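Cyanophage-like gp41-1 intein (Metagenome, PDB 6QAZ) is a naturally split intein, here a single chain, that probably catalyses protein splicing, excising itself and joining its flanking sequences by a peptide bond. Local coordinates at residues Ala4-Lys8 with Lys18-Asn22; Val29-Thr33 with Asn116-Tyr120; Asn36-Phe42 with Asp110-Asn116; Gly57-Ile61 with Ala121-Leu125. Residues are numbered along the deposited sequence.

Interaction 1 of 4, residues Ala4-Lys8 with Lys18-Asn22; sequences ALDLK and KEISN
Residues 5-8 meet the middle of 18-22. Residues 4-8 run extended through Leu5 and Asp6 (psi near 150°), then turn at Leu7 (phi/psi -59/-30), while 18-22 leaves its strand at Glu19 and coils into a 3-10 turn over Ile20-Asn22. The CA atoms come nearest at Leu7-Ser21 (4.8 Å) and Lys8-Glu19 (5.1 Å), and 320 Å² is buried. Backbone hydrogen bonding centres on Leu7 O, which accepts from Ser21 N at 3.2 Å; Asn22 N to Glu19 O, 2.8 Å, closes the 3-10 turn. Asp6 OD2 accepts from Lys8 N at 3.0 Å, an Asx turn that bends the chain, and Asp6 OD1 forms a salt bridge with Arg106. A second salt bridge joins Lys8 NZ to Glu19 OE2 at 2.7 Å: Lys8 curls back through chi3 and chi4 near p, while Glu19 (chi1 m, chi2 t) points toward it. The buried apolar contact is Leu5 CD1 (rotamer mt) on Ile20 CD1 (rotamer tt), 3.9 Å. Close van der Waals packing adds Ile20 CG2 to Asp6 O, 3.3 Å, and Leu7 CG to Ser21 CB, 3.6 Å. The contact ties N-terminal strand 5-6 to the turn after hairpin 10-13/16-19 in the all-beta intein fold. Leu5 and Ile20 both reach Phe119 of strand 118-121; Leu5 also touches strand 59-63, and Ile20 packs on Ile109 and Ile111 of strand 93-113.

Interaction 2 of 4, residues Val29-Thr33 with Asn116-Tyr120; sequences VLSNT and NHLFY
A crossing of two strands, fastened by one backbone hydrogen bond and a polar contact between their turns, joins strand 28-31 to the C-terminal hairpin. The segment axes approach to 4.6 Å at 100°, so the backbones touch at one point, where Ser31 CA and Phe119 CA lie 4.0 Å apart. There Tyr120 N donates to Leu30 O at 2.9 Å (167°), and Phe119 CA makes a CH...O contact of 3.3 Å with the same oxygen. Water 1 bridges Leu30 O (2.9 Å) and Tyr120 O (2.7 Å). Ser31 CB sits 3.2 Å from Leu118 O. On one side Val29 CG2 packs against Phe119 CB at 3.7 Å; on another, the Tyr120 ring (chi1 m) lies beside the Ser31-Asn32 peptide, CE2 to Ser31 C 3.5 Å, and its hydroxyl bonds to Glu91. Beyond the crossing, Asn116 ND2 donates to Asn32 OD1 at 3.0 Å, both residues having chi1 p. Asn116 OD1 receives Leu118 N at 3.0 Å, an Asx turn, and also a hydrogen bond from Asn36 ND2. Ser31 OG (chi1 p) accepts from Thr33 N at 2.9 Å, an ST turn. Water 2 joins Thr33 OG1 (2.6 Å) to Asn116 N (3.0 Å). This meeting of near-perpendicular strands through one backbone bond is consistent with the strongly curled, all-beta HINT fold of inteins, here at its C-terminal hairpin.

Interaction 3 of 4, residues Asn36-Phe42 with Asp110-Asn116; sequences NEVLNVF and DIEVSGN
Bumps on strand 36-41 fit hollows along 110-116, burying 636 Å². On the apolar face, Val38 CG2 fits between Ile111 CD1 and Val113 CG1, 4.2 Å from each, while Val41 CG2 meets Ile111 CG2 at 4.1 Å. Around Glu112 CB gather the Phe42 ring (chi1 m), its CE2 3.8 Å away, and Asn40 OD1, 3.5 Å away. Leu39 CD1 projects over Ser114 CB at 4.0 Å. Gly115 (phi 66°) leaves a hollow for Asn36 OD1, which a beta carbon would strike; waters 2 and 3 bind that OD1 at 2.7 and 2.8 Å. The strands run antiparallel but twisted, axes 4.5 Å apart at 144°. Val38-Val113 (CA-CA 4.3 Å) and Val41-Ile111 (4.4 Å) are non-hydrogen-bonded pairs, Asn40-Glu112 (4.9 Å) a hydrogen-bonded one. Between Val38 and Asn40 the register shifts by one, a classic beta bulge: Leu39 (phi/psi -93/-29) and Asn40 both face Glu112, whose O accepts from Leu39 N at 2.8 Å and Asn40 N at 3.3 Å. Further bonds are Glu112 N to Asn40 O, 2.9 Å, Ser114 N to Glu37 O, 2.8 Å, Phe42 N to Asp110 O, 2.9 Å, Glu37 N to Ser114 OG, 2.9 Å, and Asn36 ND2 to Asn116 OD1, 2.9 Å. Such a bulged, twisted pair suits the curled sheet of this HINT-type fold. Strand 28-31 flanks strand 34-41, and Phe119 of strand 118-121 covers Ile111 and Val113.

Interaction 4 of 4, residues Gly57-Ile61 with Ala121-Leu125; sequences GKEII and ANDIL
Ala121 opens the hairpin turn between strands 118-121 and 124-127, and its CB packs on Ile60 CD1 at 3.6 Å; Ile60 (rotamer tt) points toward it from strand 59-63. The turn is type I', with Asn122 (phi/psi 52/36) and Asp123 (71/14) at its corners and the backbone bonds Ala121 N to Ile124 O, 2.8 Å, and Ile124 N to Ala121 O, 2.9 Å, closing it. Asn122 (chi1 m) reaches across: its ND2 donates to Glu59 O at 2.9 Å (153°), the one direct hydrogen bond between these segments, and more weakly to water 4 at 3.2 Å, which also receives Ile61 N at 2.9 Å. Its CA stands 6.6 Å from that of Ile60, so the backbones do not pair and the side chain spans the gap. Asn122 OD1 accepts from Gln10 N. Next, Asp123 CB lies 3.5 Å from Lys58 CE: the long Lys58 chain (chi1 m, chi2 and chi3 t) stretches along the turn, its CD 3.8 Å from Asn122 O, and its NZ pairs with Asp56. Ile124 (rotamer mt) then sends CD1 to Ile60 CG2 at 3.9 Å and to Lys58 CB at 4.0 Å. In all 323 Å² is buried, a hairpin tip set beside an extended strand. Strand 45-54 pairs with 59-63 and meets Ile124 through Leu54; Leu87 of strand 86-89 also touches Ile124, and Thr9 borders Ala121 and Asn122.

How the interactions relate
Strand 118-121 and the turn after it connect the four contacts. Phe119 of interaction 2 is met by interaction 1, with its CZ 3.9 Å from Leu5 CD1 and 4.1 Å from Ile20 CD1. Interactions 2 and 3 have centres about 10 Å apart and share Asn116 and water 2; Asn36 ND2 also bonds to Leu118 O at 2.9 Å. Interactions 1 and 4 join through Asp6 N to Ile61 O, 2.9 Å, whereas 3 and 4, with centres about 18 Å apart, do not touch. Interactions 2 and 4 follow the hairpin towards Asn128, the C-terminal asparagine, whose counterpart in inteins generally cyclises during splicing.

Interaction 1 of 4, residues Ala4-Lys8 with Lys18-Asn22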
loop_
_atom_site.group_PDB
_atom_site.type_symbol
_atom_site.label_atom_id
_atom_site.label_comp_id
_atom_site.label_asym_id
_atom_site.label_seq_id
_atom_site.Cartn_x
_atom_site.Cartn_y
_atom_site.Cartn_z
ATOM N N ALA A 4 -7.017 0.845 4.180
ATOM C CA ALA A 4 -6.178 1.983 4.538
ATOM C C ALA A 4 -4.779 1.509 4.916
ATOM O O ALA A 4 -4.531 0.311 5.145
ATOM C CB ALA A 4 -6.847 2.774 5.641
ATOM N N LEU A 5 -3.876 2.468 5.007
ATOM C CA LEU A 5 -2.443 2.273 5.212
ATOM C C LEU A 5 -1.973 3.049 6.445
ATOM O O LEU A 5 -2.483 4.111 6.795
ATOM C CB LEU A 5 -1.670 2.765 4.001
ATOM C CG LEU A 5 -1.865 1.941 2.738
ATOM C CD1 LEU A 5 -1.205 2.575 1.541
ATOM C CD2 LEU A 5 -1.397 0.555 2.887
ATOM N N ASP A 6 -0.884 2.565 7.058
ATOM C CA ASP A 6 -0.286 3.296 8.185
ATOM C C ASP A 6 0.087 4.703 7.777
ATOM O O ASP A 6 0.588 4.937 6.664
ATOM C CB ASP A 6 0.926 2.535 8.685
ATOM C CG ASP A 6 1.458 3.112 9.960
ATOM O OD1 ASP A 6 0.784 2.915 10.984
ATOM O OD2 ASP A 6 2.499 3.811 9.911
ATOM N N LEU A 7 -0.046 5.642 8.707
ATOM C CA LEU A 7 0.273 7.058 8.442
ATOM C C LEU A 7 1.713 7.277 7.999
ATOM O O LEU A 7 1.947 8.245 7.254
ATOM C CB LEU A 7 0.076 7.892 9.703
ATOM C CG LEU A 7 -1.268 8.594 9.845
ATOM C CD1 LEU A 7 -2.338 7.587 10.082
ATOM C CD2 LEU A 7 -1.217 9.609 10.978
ATOM N N LYS A 8 2.651 6.461 8.439
ATOM C CA LYS A 8 4.072 6.682 8.164
ATOM C C LYS A 8 4.526 5.954 6.913
ATOM O O LYS A 8 5.713 6.026 6.564
ATOM C CB LYS A 8 4.904 6.272 9.365
ATOM C CG LYS A 8 4.571 7.126 10.595
ATOM C CD LYS A 8 5.509 7.176 11.719
ATOM C CE LYS A 8 6.966 7.455 11.398
ATOM N NZ LYS A 8 7.381 8.873 11.227
ATOM N N LYS A 18 7.351 11.082 0.579
ATOM C CA LYS A 18 6.442 11.697 1.549
ATOM C C LYS A 18 5.761 10.609 2.366
ATOM O O LYS A 18 5.434 9.553 1.823
ATOM C CB LYS A 18 5.352 12.532 0.862
ATOM C CG LYS A 18 5.847 13.754 0.121
ATOM C CD LYS A 18 4.730 14.673 -0.328
ATOM C CE LYS A 18 5.226 15.840 -1.156
ATOM N NZ LYS A 18 4.153 16.810 -1.458
ATOM N N GLU A 19 5.502 10.883 3.633
ATOM C CA GLU A 19 4.615 10.009 4.401
ATOM C C GLU A 19 3.197 10.218 3.901
ATOM O O GLU A 19 2.762 11.348 3.592
ATOM C CB GLU A 19 4.701 10.276 5.894
ATOM C CG GLU A 19 6.050 9.838 6.465
ATOM C CD GLU A 19 6.201 10.032 7.982
ATOM O OE1 GLU A 19 5.323 10.660 8.615
ATOM O OE2 GLU A 19 7.161 9.507 8.562
ATOM N N ILE A 20 2.437 9.133 3.814
ATOM C CA ILE A 20 1.111 9.204 3.196
ATOM C C ILE A 20 0.187 10.119 4.003
ATOM O O ILE A 20 -0.730 10.708 3.413
ATOM C CB ILE A 20 0.555 7.799 2.960
ATOM C CG1 ILE A 20 -0.572 7.814 1.938
ATOM C CG2 ILE A 20 0.201 7.107 4.247
ATOM C CD1 ILE A 20 -1.084 6.465 1.565
ATOM N N SER A 21 0.396 10.251 5.305
ATOM C CA SER A 21 -0.385 11.194 6.118
ATOM C C SER A 21 -0.225 12.637 5.657
ATOM O O SER A 21 -1.051 13.458 6.039
ATOM C CB SER A 21 0.042 11.082 7.573
ATOM O OG SER A 21 1.411 11.482 7.702
ATOM N N ASN A 22 0.808 12.953 4.888
ATOM C CA ASN A 22 1.060 14.316 4.413
ATOM C C ASN A 22 0.594 14.492 2.958
ATOM O O ASN A 22 0.717 15.599 2.453
ATOM C CB ASN A 22 2.531 14.658 4.579
ATOM C CG ASN A 22 2.972 14.709 6.021
ATOM O OD1 ASN A 22 2.184 15.072 6.898
ATOM N ND2 ASN A 22 4.211 14.334 6.310
#

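Interaction 2 of 4, residues Val29-Thr33 with Asn116-Tyr120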
loop_
_atom_site.group_PDB
_atom_site.type_symbol
_atom_site.label_atom_id
_atom_site.label_comp_id
_atom_site.label_asym_id
_atom_site.label_seq_id
_atom_site.Cartn_x
_atom_site.Cartn_y
_atom_site.Cartn_z
ATOM N N VAL A 29 1.998 10.397 -7.239
ATOM C CA VAL A 29 2.683 9.281 -6.558
ATOM C C VAL A 29 3.112 8.249 -7.568
ATOM O O VAL A 29 2.354 7.893 -8.490
ATOM C CB VAL A 29 1.830 8.686 -5.437
ATOM C CG1 VAL A 29 1.678 9.681 -4.298
ATOM C CG2 VAL A 29 0.492 8.161 -5.905
ATOM N N LEU A 30 4.316 7.723 -7.387
ATOM C CA LEU A 30 4.911 6.822 -8.380
ATOM C C LEU A 30 4.286 5.439 -8.289
ATOM O O LEU A 30 4.169 4.870 -7.199
ATOM C CB LEU A 30 6.415 6.720 -8.144
ATOM C CG LEU A 30 7.162 5.883 -9.172
ATOM C CD1 LEU A 30 7.119 6.504 -10.558
ATOM C CD2 LEU A 30 8.595 5.671 -8.731
ATOM N N SER A 31 3.937 4.912 -9.451
ATOM C CA SER A 31 3.468 3.544 -9.658
ATOM C C SER A 31 4.419 2.812 -10.593
ATOM O O SER A 31 5.442 3.363 -11.016
ATOM C CB SER A 31 2.069 3.577 -10.235
ATOM O OG SER A 31 2.100 3.789 -11.620
ATOM N N ASN A 32 4.035 1.613 -10.970
ATOM C CA ASN A 32 4.783 0.843 -11.994
ATOM C C ASN A 32 4.646 1.449 -13.385
ATOM O O ASN A 32 5.434 1.069 -14.246
ATOM C CB ASN A 32 4.329 -0.622 -11.991
ATOM C CG ASN A 32 2.853 -0.799 -12.220
ATOM O OD1 ASN A 32 2.036 -0.102 -11.638
ATOM N ND2 ASN A 32 2.508 -1.736 -13.065
ATOM N N THR A 33 3.608 2.256 -13.587
ATOM C CA THR A 33 3.243 2.950 -14.836
ATOM C C THR A 33 3.354 4.455 -14.654
ATOM O O THR A 33 2.476 5.128 -15.016
ATOM C CB THR A 33 1.751 2.738 -15.211
ATOM O OG1 THR A 33 1.030 3.216 -14.076
ATOM C CG2 THR A 33 1.407 1.302 -15.524
ATOM N N ASN A 116 -3.918 3.419 -13.156
ATOM C CA ASN A 116 -4.113 2.029 -12.724
ATOM C C ASN A 116 -4.422 1.893 -11.240
ATOM O O ASN A 116 -4.558 0.755 -10.776
ATOM C CB ASN A 116 -2.909 1.181 -13.119
ATOM C CG ASN A 116 -1.635 1.499 -12.365
ATOM O OD1 ASN A 116 -1.587 2.378 -11.499
ATOM N ND2 ASN A 116 -0.586 0.789 -12.719
ATOM N N HIS A 117 -4.550 2.987 -10.518
ATOM C CA HIS A 117 -4.925 2.952 -9.080
ATOM C C HIS A 117 -3.841 2.320 -8.206
ATOM O O HIS A 117 -4.142 2.009 -7.057
ATOM C CB HIS A 117 -6.257 2.260 -8.818
ATOM C CG HIS A 117 -7.342 2.864 -9.544
ATOM N ND1 HIS A 117 -7.721 4.155 -9.429
ATOM C CD2 HIS A 117 -8.145 2.320 -10.434
ATOM C CE1 HIS A 117 -8.755 4.399 -10.251
ATOM N NE2 HIS A 117 -9.035 3.278 -10.855
ATOM N N LEU A 118 -2.627 2.203 -8.700
ATOM C CA LEU A 118 -1.532 1.623 -7.913
ATOM C C LEU A 118 -0.524 2.700 -7.518
ATOM O O LEU A 118 -0.419 3.769 -8.163
ATOM C CB LEU A 118 -0.809 0.521 -8.698
ATOM C CG LEU A 118 -1.695 -0.560 -9.324
ATOM C CD1 LEU A 118 -0.835 -1.613 -10.003
ATOM C CD2 LEU A 118 -2.616 -1.185 -8.299
ATOM N N PHE A 119 0.280 2.387 -6.523
ATOM C CA PHE A 119 1.451 3.192 -6.195
ATOM C C PHE A 119 2.395 2.344 -5.361
ATOM O O PHE A 119 1.975 1.408 -4.662
ATOM C CB PHE A 119 1.104 4.510 -5.484
ATOM C CG PHE A 119 0.268 4.411 -4.232
ATOM C CD1 PHE A 119 0.822 4.201 -2.992
ATOM C CD2 PHE A 119 -1.078 4.580 -4.308
ATOM C CE1 PHE A 119 0.042 4.153 -1.858
ATOM C CE2 PHE A 119 -1.849 4.572 -3.167
ATOM C CZ PHE A 119 -1.296 4.306 -1.939
ATOM N N TYR A 120 3.673 2.689 -5.396
ATOM C CA TYR A 120 4.642 2.058 -4.502
ATOM C C TYR A 120 4.545 2.678 -3.108
ATOM O O TYR A 120 4.554 3.898 -2.930
ATOM C CB TYR A 120 6.062 2.244 -5.053
ATOM C CG TYR A 120 6.357 1.370 -6.262
ATOM C CD1 TYR A 120 6.463 -0.000 -6.135
ATOM C CD2 TYR A 120 6.512 1.889 -7.542
ATOM C CE1 TYR A 120 6.728 -0.840 -7.198
ATOM C CE2 TYR A 120 6.792 1.047 -8.632
ATOM C CZ TYR A 120 6.893 -0.318 -8.447
ATOM O OH TYR A 120 7.176 -1.207 -9.471
HETATM O O HOH W 1 4.799 5.989 -4.617
HETATM O O HOH W 2 -1.261 4.414 -14.094
#

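Interaction 3 of 4, residues Asn36-Phe42 with Asp110-Asn116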
loop_
_atom_site.group_PDB
_atom_site.type_symbol
_atom_site.label_atom_id
_atom_site.label_comp_id
_atom_site.label_asym_id
_atom_site.label_seq_id
_atom_site.Cartn_x
_atom_site.Cartn_y
_atom_site.Cartn_z
ATOM N N ASN A 36 0.750 8.637 -10.723
ATOM C CA ASN A 36 -0.695 8.780 -10.691
ATOM C C ASN A 36 -1.091 9.968 -9.820
ATOM O O ASN A 36 -0.461 10.206 -8.769
ATOM C CB ASN A 36 -1.359 7.495 -10.208
ATOM C CG ASN A 36 -1.194 6.353 -11.171
ATOM O OD1 ASN A 36 -1.202 6.564 -12.404
ATOM N ND2 ASN A 36 -1.043 5.135 -10.676
ATOM N N GLU A 37 -2.096 10.733 -10.234
ATOM C CA GLU A 37 -2.565 11.883 -9.452
ATOM C C GLU A 37 -3.402 11.394 -8.283
ATOM O O GLU A 37 -4.270 10.542 -8.443
ATOM C CB GLU A 37 -3.460 12.785 -10.320
ATOM C CG GLU A 37 -3.949 13.997 -9.547
ATOM C CD GLU A 37 -4.977 14.910 -10.152
ATOM O OE1 GLU A 37 -5.147 16.026 -9.547
ATOM O OE2 GLU A 37 -5.640 14.503 -11.166
ATOM N N VAL A 38 -3.204 12.017 -7.131
ATOM C CA VAL A 38 -4.059 11.778 -5.967
ATOM C C VAL A 38 -5.375 12.558 -6.174
ATOM O O VAL A 38 -5.367 13.796 -6.224
ATOM C CB VAL A 38 -3.368 12.193 -4.681
ATOM C CG1 VAL A 38 -4.283 11.973 -3.485
ATOM C CG2 VAL A 38 -2.060 11.421 -4.502
ATOM N N LEU A 39 -6.453 11.820 -6.345
ATOM C CA LEU A 39 -7.775 12.364 -6.632
ATOM C C LEU A 39 -8.584 12.582 -5.365
ATOM O O LEU A 39 -9.458 13.449 -5.337
ATOM C CB LEU A 39 -8.536 11.416 -7.558
ATOM C CG LEU A 39 -7.880 11.136 -8.897
ATOM C CD1 LEU A 39 -8.696 10.189 -9.713
ATOM C CD2 LEU A 39 -7.634 12.417 -9.643
ATOM N N ASN A 40 -8.335 11.779 -4.329
ATOM C CA ASN A 40 -9.087 11.876 -3.059
ATOM C C ASN A 40 -8.162 11.504 -1.933
ATOM O O ASN A 40 -7.348 10.586 -2.060
ATOM C CB ASN A 40 -10.277 10.923 -2.988
ATOM C CG ASN A 40 -11.246 11.058 -4.121
ATOM O OD1 ASN A 40 -10.986 10.553 -5.222
ATOM N ND2 ASN A 40 -12.334 11.744 -3.843
ATOM N N VAL A 41 -8.350 12.187 -0.822
ATOM C CA VAL A 41 -7.809 11.760 0.482
ATOM C C VAL A 41 -9.034 11.557 1.360
ATOM O O VAL A 41 -9.700 12.528 1.743
ATOM C CB VAL A 41 -6.790 12.726 1.063
ATOM C CG1 VAL A 41 -6.301 12.222 2.398
ATOM C CG2 VAL A 41 -5.651 12.969 0.103
ATOM N N PHE A 42 -9.378 10.300 1.588
ATOM C CA PHE A 42 -10.586 9.970 2.349
ATOM C C PHE A 42 -10.303 10.240 3.810
ATOM O O PHE A 42 -9.161 10.401 4.222
ATOM C CB PHE A 42 -10.993 8.522 2.085
ATOM C CG PHE A 42 -11.263 8.237 0.626
ATOM C CD1 PHE A 42 -12.365 8.782 -0.026
ATOM C CD2 PHE A 42 -10.422 7.404 -0.097
ATOM C CE1 PHE A 42 -12.591 8.504 -1.368
ATOM C CE2 PHE A 42 -10.678 7.134 -1.427
ATOM C CZ PHE A 42 -11.745 7.691 -2.054
ATOM N N ASP A 110 -6.345 6.598 3.766
ATOM C CA ASP A 110 -6.848 6.020 2.520
ATOM C C ASP A 110 -6.876 7.110 1.465
ATOM O O ASP A 110 -7.514 8.139 1.704
ATOM C CB ASP A 110 -8.238 5.515 2.813
ATOM C CG ASP A 110 -8.836 4.700 1.720
ATOM O OD1 ASP A 110 -8.156 4.341 0.746
ATOM O OD2 ASP A 110 -10.060 4.406 1.889
ATOM N N ILE A 111 -6.255 6.872 0.323
ATOM C CA ILE A 111 -6.263 7.802 -0.801
ATOM C C ILE A 111 -6.757 7.090 -2.053
ATOM O O ILE A 111 -6.706 5.876 -2.138
ATOM C CB ILE A 111 -4.873 8.434 -1.029
ATOM C CG1 ILE A 111 -3.846 7.461 -1.615
ATOM C CG2 ILE A 111 -4.348 9.067 0.246
ATOM C CD1 ILE A 111 -2.497 8.085 -1.915
ATOM N N GLU A 112 -7.196 7.859 -3.019
ATOM C CA GLU A 112 -7.541 7.378 -4.360
ATOM C C GLU A 112 -6.602 8.034 -5.356
ATOM O O GLU A 112 -6.423 9.273 -5.290
ATOM C CB GLU A 112 -8.970 7.770 -4.721
ATOM C CG GLU A 112 -9.402 7.242 -6.052
ATOM C CD GLU A 112 -9.590 5.756 -6.039
ATOM O OE1 GLU A 112 -9.772 5.118 -4.959
ATOM O OE2 GLU A 112 -9.604 5.215 -7.219
ATOM N N VAL A 113 -6.042 7.258 -6.269
ATOM C CA VAL A 113 -5.163 7.796 -7.296
ATOM C C VAL A 113 -5.718 7.444 -8.675
ATOM O O VAL A 113 -6.550 6.551 -8.827
ATOM C CB VAL A 113 -3.695 7.361 -7.120
ATOM C CG1 VAL A 113 -3.244 7.579 -5.670
ATOM C CG2 VAL A 113 -3.448 5.921 -7.544
ATOM N N SER A 114 -5.223 8.160 -9.679
ATOM C CA SER A 114 -5.660 8.005 -11.059
ATOM C C SER A 114 -5.035 6.771 -11.706
ATOM O O SER A 114 -4.336 5.968 -11.079
ATOM C CB SER A 114 -5.371 9.268 -11.830
ATOM O OG SER A 114 -3.964 9.482 -12.018
ATOM N N GLY A 115 -5.270 6.644 -13.010
ATOM C CA GLY A 115 -4.560 5.638 -13.785
ATOM C C GLY A 115 -4.940 4.240 -13.356
ATOM O O GLY A 115 -6.126 3.921 -13.140
ATOM N N ASN A 116 -3.918 3.419 -13.156
ATOM C CA ASN A 116 -4.113 2.029 -12.724
ATOM C C ASN A 116 -4.422 1.893 -11.240
ATOM O O ASN A 116 -4.558 0.755 -10.776
ATOM C CB ASN A 116 -2.909 1.181 -13.119
ATOM C CG ASN A 116 -1.635 1.499 -12.365
ATOM O OD1 ASN A 116 -1.587 2.378 -11.499
ATOM N ND2 ASN A 116 -0.586 0.789 -12.719
HETATM O O HOH W 3 -2.356 8.500 -14.045
HETATM O O HOH W 2 -1.261 4.414 -14.094
#

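Interaction 4 of 4, residues Gly57-Ile61 with Ala121-Leu125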
loop_
_atom_site.group_PDB
_atom_site.type_symbol
_atom_site.label_atom_id
_atom_site.label_comp_id
_atom_site.label_asym_id
_atom_site.label_seq_id
_atom_site.Cartn_x
_atom_site.Cartn_y
_atom_site.Cartn_z
ATOM N N GLY A 57 12.972 -7.933 3.400
ATOM C CA GLY A 57 12.862 -7.069 4.572
ATOM C C GLY A 57 11.790 -6.012 4.477
ATOM O O GLY A 57 11.421 -5.449 5.510
ATOM N N LYS A 58 11.311 -5.690 3.280
ATOM C CA LYS A 58 10.364 -4.580 3.151
ATOM C C LYS A 58 9.090 -4.903 3.928
ATOM O O LYS A 58 8.617 -6.040 3.934
ATOM C CB LYS A 58 10.056 -4.294 1.691
ATOM C CG LYS A 58 11.230 -3.815 0.880
ATOM C CD LYS A 58 10.837 -3.521 -0.525
ATOM C CE LYS A 58 11.922 -2.997 -1.435
ATOM N NZ LYS A 58 13.072 -3.893 -1.530
ATOM N N GLU A 59 8.520 -3.874 4.537
ATOM C CA GLU A 59 7.310 -4.008 5.360
ATOM C C GLU A 59 6.286 -2.978 4.968
ATOM O O GLU A 59 6.645 -1.846 4.558
ATOM C CB GLU A 59 7.632 -3.761 6.852
ATOM C CG GLU A 59 8.467 -4.749 7.551
ATOM C CD GLU A 59 8.891 -4.223 8.941
ATOM O OE1 GLU A 59 8.210 -3.301 9.527
ATOM O OE2 GLU A 59 9.792 -4.793 9.460
ATOM N N ILE A 60 5.038 -3.298 5.189
ATOM C CA ILE A 60 3.936 -2.341 5.055
ATOM C C ILE A 60 2.886 -2.694 6.086
ATOM O O ILE A 60 2.665 -3.887 6.357
ATOM C CB ILE A 60 3.404 -2.291 3.616
ATOM C CG1 ILE A 60 2.387 -1.238 3.424
ATOM C CG2 ILE A 60 2.850 -3.624 3.208
ATOM C CD1 ILE A 60 2.128 -0.922 1.927
ATOM N N ILE A 61 2.230 -1.696 6.614
ATOM C CA ILE A 61 1.144 -1.867 7.607
ATOM C C ILE A 61 -0.139 -1.361 6.972
ATOM O O ILE A 61 -0.219 -0.217 6.513
ATOM C CB ILE A 61 1.498 -1.171 8.923
ATOM C CG1 ILE A 61 2.653 -1.909 9.610
ATOM C CG2 ILE A 61 0.279 -1.115 9.845
ATOM C CD1 ILE A 61 3.174 -1.193 10.823
ATOM N N ALA A 121 4.480 1.819 -2.117
ATOM C CA ALA A 121 4.321 2.182 -0.701
ATOM C C ALA A 121 5.419 1.442 0.042
ATOM O O ALA A 121 5.432 0.201 0.026
ATOM C CB ALA A 121 2.939 1.801 -0.235
ATOM N N ASN A 122 6.369 2.161 0.607
ATOM C CA ASN A 122 7.596 1.505 1.150
ATOM C C ASN A 122 8.227 0.595 0.089
ATOM O O ASN A 122 8.765 -0.472 0.415
ATOM C CB ASN A 122 7.313 0.755 2.426
ATOM C CG ASN A 122 6.744 1.617 3.513
ATOM O OD1 ASN A 122 6.906 2.836 3.531
ATOM N ND2 ASN A 122 6.097 1.000 4.450
ATOM N N ASP A 123 8.167 1.002 -1.172
ATOM C CA ASP A 123 8.778 0.268 -2.298
ATOM C C ASP A 123 8.047 -1.039 -2.619
ATOM O O ASP A 123 8.560 -1.825 -3.407
ATOM C CB ASP A 123 10.266 0.043 -2.128
ATOM C CG ASP A 123 11.076 1.295 -2.108
ATOM O OD1 ASP A 123 10.761 2.184 -2.884
ATOM O OD2 ASP A 123 12.074 1.351 -1.362
ATOM N N ILE A 124 6.843 -1.229 -2.082
ATOM C CA ILE A 124 5.972 -2.374 -2.388
ATOM C C ILE A 124 4.827 -1.848 -3.244
ATOM O O ILE A 124 4.179 -0.883 -2.880
ATOM C CB ILE A 124 5.432 -3.018 -1.102
ATOM C CG1 ILE A 124 6.577 -3.491 -0.203
ATOM C CG2 ILE A 124 4.472 -4.140 -1.440
ATOM C CD1 ILE A 124 6.141 -3.988 1.149
ATOM N N LEU A 125 4.543 -2.504 -4.367
ATOM C CA LEU A 125 3.424 -2.055 -5.206
ATOM C C LEU A 125 2.120 -2.397 -4.507
ATOM O O LEU A 125 1.851 -3.560 -4.142
ATOM C CB LEU A 125 3.507 -2.717 -6.570
ATOM C CG LEU A 125 2.581 -2.121 -7.625
ATOM C CD1 LEU A 125 2.902 -0.669 -7.948
ATOM C CD2 LEU A 125 2.680 -2.956 -8.898
HETATM O O HOH W 4 3.409 0.926 6.274
#